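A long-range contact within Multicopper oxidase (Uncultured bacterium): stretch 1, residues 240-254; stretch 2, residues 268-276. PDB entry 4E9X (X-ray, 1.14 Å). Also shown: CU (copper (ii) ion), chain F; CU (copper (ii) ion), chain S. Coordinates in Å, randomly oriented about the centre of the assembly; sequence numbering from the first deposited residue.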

# COMPACT_ATOMS: atom_id res chain seq x y z
N ILE A 240 10.86 5.46 16.07
CA ILE A 240 11.25 6.31 17.20
C ILE A 240 10.87 7.74 16.86
O ILE A 240 11.19 8.25 15.78
CB ILE A 240 12.79 6.23 17.43
CG1 ILE A 240 13.24 4.80 17.80
CG2 ILE A 240 13.21 7.24 18.48
CD1 ILE A 240 12.72 4.39 19.18
N ILE A 241 10.22 8.39 17.83
CA ILE A 241 10.02 9.84 17.79
C ILE A 241 10.81 10.45 18.94
O ILE A 241 10.66 10.03 20.09
CB ILE A 241 8.54 10.24 17.89
CG1 ILE A 241 7.82 9.85 16.58
CG2 ILE A 241 8.42 11.74 18.20
CD1 ILE A 241 6.33 10.13 16.58
N GLU A 242 11.66 11.43 18.63
CA GLU A 242 12.29 12.28 19.65
C GLU A 242 11.29 13.34 20.04
O GLU A 242 10.95 14.18 19.19
CB GLU A 242 13.60 12.92 19.12
CG GLU A 242 14.61 11.93 18.54
CD GLU A 242 15.43 11.21 19.60
OE1 GLU A 242 15.51 11.67 20.77
OE2 GLU A 242 16.03 10.18 19.23
N ALA A 243 10.83 13.33 21.29
CA ALA A 243 9.84 14.36 21.70
C ALA A 243 10.51 15.64 22.12
O ALA A 243 10.64 15.95 23.29
CB ALA A 243 8.98 13.79 22.85
N ASP A 244 10.94 16.38 21.13
CA ASP A 244 11.76 17.56 21.46
C ASP A 244 11.08 18.81 20.92
O ASP A 244 11.71 19.87 20.76
CB ASP A 244 13.14 17.39 20.90
CG ASP A 244 13.19 17.21 19.39
OD1 ASP A 244 12.17 17.32 18.67
OD2 ASP A 244 14.35 16.96 18.94
N ASN A 245 9.77 18.76 20.68
CA ASN A 245 9.07 19.88 20.05
C ASN A 245 7.73 20.10 20.70
O ASN A 245 6.68 19.66 20.22
CB ASN A 245 8.85 19.54 18.58
CG ASN A 245 8.16 20.70 17.86
OD1 ASN A 245 8.10 21.85 18.36
ND2 ASN A 245 7.63 20.40 16.67
N PRO A 246 7.72 20.75 21.87
CA PRO A 246 6.44 20.82 22.62
C PRO A 246 5.33 21.53 21.85
O PRO A 246 5.48 22.63 21.31
CB PRO A 246 6.84 21.68 23.86
CG PRO A 246 8.29 21.27 24.06
CD PRO A 246 8.86 21.26 22.65
N GLY A 247 4.16 20.93 21.89
CA GLY A 247 2.95 21.42 21.23
C GLY A 247 1.81 20.44 21.49
O GLY A 247 1.99 19.50 22.30
N ARG A 248 0.71 20.62 20.81
CA ARG A 248 -0.33 19.60 20.70
C ARG A 248 -0.34 19.20 19.22
O ARG A 248 -0.74 20.01 18.38
CB ARG A 248 -1.71 20.07 21.13
CG ARG A 248 -1.79 20.41 22.60
CD ARG A 248 -3.22 20.65 23.11
NE ARG A 248 -3.89 21.77 22.44
CZ ARG A 248 -3.97 23.00 22.98
NH1 ARG A 248 -3.41 23.31 24.16
NH2 ARG A 248 -4.61 23.93 22.29
N PHE A 249 0.14 17.99 18.95
CA PHE A 249 0.37 17.56 17.58
C PHE A 249 -0.43 16.31 17.26
O PHE A 249 -0.19 15.22 17.76
CB PHE A 249 1.88 17.31 17.40
CG PHE A 249 2.65 18.62 17.23
CD1 PHE A 249 2.46 19.44 16.13
CD2 PHE A 249 3.60 18.97 18.19
CE1 PHE A 249 3.22 20.57 15.97
CE2 PHE A 249 4.37 20.14 18.02
CZ PHE A 249 4.16 20.94 16.89
N ILE A 250 -1.43 16.47 16.38
CA ILE A 250 -2.29 15.32 16.02
C ILE A 250 -1.47 14.29 15.32
O ILE A 250 -0.44 14.55 14.69
CB ILE A 250 -3.49 15.88 15.24
CG1 ILE A 250 -4.71 14.98 15.13
CG2 ILE A 250 -3.09 16.29 13.84
CD1 ILE A 250 -5.93 15.68 14.53
N PHE A 251 -1.93 13.03 15.39
CA PHE A 251 -1.15 11.87 14.91
C PHE A 251 -2.26 10.94 14.42
O PHE A 251 -3.12 10.53 15.21
CB PHE A 251 -0.36 11.34 16.09
CG PHE A 251 0.63 10.15 15.88
CD1 PHE A 251 1.30 9.63 16.96
CD2 PHE A 251 0.89 9.60 14.61
CE1 PHE A 251 2.23 8.59 16.86
CE2 PHE A 251 1.78 8.55 14.55
CZ PHE A 251 2.43 8.03 15.61
N HIS A 252 -2.28 10.64 13.12
CA HIS A 252 -3.53 10.03 12.60
C HIS A 252 -3.28 9.29 11.31
O HIS A 252 -2.30 9.50 10.61
CB HIS A 252 -4.61 11.09 12.37
CG HIS A 252 -4.20 12.11 11.34
ND1 HIS A 252 -4.50 12.00 9.97
CD2 HIS A 252 -3.51 13.25 11.44
CE1 HIS A 252 -3.96 13.07 9.37
NE2 HIS A 252 -3.36 13.87 10.22
N ASP A 253 -4.24 8.43 10.97
CA ASP A 253 -4.29 7.80 9.64
C ASP A 253 -4.62 8.89 8.64
O ASP A 253 -5.60 9.63 8.79
CB ASP A 253 -5.33 6.68 9.70
CG ASP A 253 -5.48 5.86 8.46
OD1 ASP A 253 -4.86 6.16 7.41
OD2 ASP A 253 -6.26 4.87 8.54
N HIS A 254 -3.80 8.99 7.60
CA HIS A 254 -3.98 10.03 6.57
C HIS A 254 -4.88 9.58 5.44
O HIS A 254 -5.14 10.36 4.49
CB HIS A 254 -2.59 10.43 6.08
CG HIS A 254 -2.50 11.85 5.58
ND1 HIS A 254 -3.15 12.38 4.45
CD2 HIS A 254 -1.78 12.90 6.04
CE1 HIS A 254 -2.81 13.64 4.31
NE2 HIS A 254 -1.98 14.03 5.26
N GLY A 268 -12.24 8.05 13.63
CA GLY A 268 -11.21 7.20 13.07
C GLY A 268 -9.96 7.13 13.88
O GLY A 268 -9.96 7.43 15.10
N PRO A 269 -8.85 6.66 13.32
CA PRO A 269 -7.60 6.45 14.08
C PRO A 269 -6.86 7.75 14.21
O PRO A 269 -5.97 8.08 13.40
CB PRO A 269 -6.84 5.38 13.25
CG PRO A 269 -7.78 4.99 12.15
CD PRO A 269 -8.69 6.19 11.91
N ILE A 270 -7.27 8.51 15.23
CA ILE A 270 -6.67 9.81 15.52
C ILE A 270 -6.27 9.86 17.00
O ILE A 270 -7.13 9.54 17.84
CB ILE A 270 -7.67 10.95 15.25
CG1 ILE A 270 -8.21 10.96 13.84
CG2 ILE A 270 -7.03 12.30 15.66
CD1 ILE A 270 -9.34 11.95 13.60
N THR A 271 -5.05 10.28 17.30
CA THR A 271 -4.68 10.66 18.64
C THR A 271 -4.01 12.03 18.57
O THR A 271 -3.93 12.62 17.47
CB THR A 271 -3.81 9.58 19.30
OG1 THR A 271 -3.52 10.00 20.67
CG2 THR A 271 -2.50 9.36 18.58
N VAL A 272 -3.58 12.53 19.72
CA VAL A 272 -2.82 13.80 19.77
C VAL A 272 -1.60 13.53 20.64
O VAL A 272 -1.74 12.96 21.76
CB VAL A 272 -3.66 14.91 20.40
CG1 VAL A 272 -2.90 16.22 20.49
CG2 VAL A 272 -4.94 15.10 19.62
N ILE A 273 -0.43 13.89 20.14
CA ILE A 273 0.79 13.93 20.97
C ILE A 273 0.65 15.20 21.79
O ILE A 273 0.80 16.31 21.24
CB ILE A 273 2.05 13.93 20.12
CG1 ILE A 273 2.05 12.66 19.20
CG2 ILE A 273 3.25 14.00 21.02
CD1 ILE A 273 3.04 12.79 18.06
N GLU A 274 0.34 15.04 23.07
CA GLU A 274 0.13 16.17 23.99
C GLU A 274 1.36 16.31 24.84
O GLU A 274 1.68 15.40 25.63
CB GLU A 274 -1.03 15.85 24.92
CG GLU A 274 -2.44 15.90 24.26
CD GLU A 274 -3.51 15.63 25.29
OE1 GLU A 274 -3.21 15.25 26.45
OE2 GLU A 274 -4.69 15.74 24.92
N TYR A 275 2.06 17.44 24.73
CA TYR A 275 3.20 17.63 25.64
C TYR A 275 2.74 18.26 26.96
O TYR A 275 1.91 19.20 26.99
CB TYR A 275 4.26 18.54 25.05
CG TYR A 275 5.17 17.96 23.97
CD1 TYR A 275 4.68 17.62 22.69
CD2 TYR A 275 6.51 17.82 24.23
CE1 TYR A 275 5.57 17.10 21.74
CE2 TYR A 275 7.40 17.36 23.30
CZ TYR A 275 6.93 16.98 22.05
OH TYR A 275 7.83 16.56 21.12
N ASP A 276 3.29 17.71 28.02
CA ASP A 276 2.85 18.11 29.38
C ASP A 276 2.95 19.61 29.61
O ASP A 276 2.14 20.15 30.35
CB ASP A 276 3.77 17.42 30.37
CG ASP A 276 3.46 15.91 30.63
OD1 ASP A 276 2.35 15.47 30.25
OD2 ASP A 276 4.30 15.22 31.21
CU CU F . -3.03 15.78 9.84
CU CU S . -1.09 15.90 5.41

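The contact is an antiparallel pairing of strands 248-253 and 270-275, extended at one end by the Y275 side chain, which reaches into the loop that precedes the first strand. F249 and I273 form a hydrogen-bonded pair (F249 N to I273 O, 2.9 Å; I273 N to F249 O, 2.7 Å), as do F251 and T271 (F251 N to T271 O and T271 N to F251 O, both 2.9 Å). Single bonds continue the ladder outward, from Y275 N to G247 O (3.2 Å) and from D253 N to P269 O (3.0 Å). Between them, I250 and V272 are a non-hydrogen-bonded pair, their CA atoms 4.1 Å apart.

Side chains alternate across the sheet. F249, F251, T271 and I273 share one face, where F251 CD1 meets I273 CD1 at 3.8 Å; on the other, I250 CG1 packs against I270 CG2 at 3.6 Å. H252 also starts on this second face, but its ring leads away from the partner strand, and H252 NE2 binds a copper ion (CU, chain F) at 2.0 Å.

Y275 is the most heavily covered residue. P246 CA sits 3.4 Å from the centroid of its ring, nearly along the normal, a CH-pi contact. The hydroxyl accepts a hydrogen bond from the loop backbone, N245 N to Y275 OH (3.0 Å).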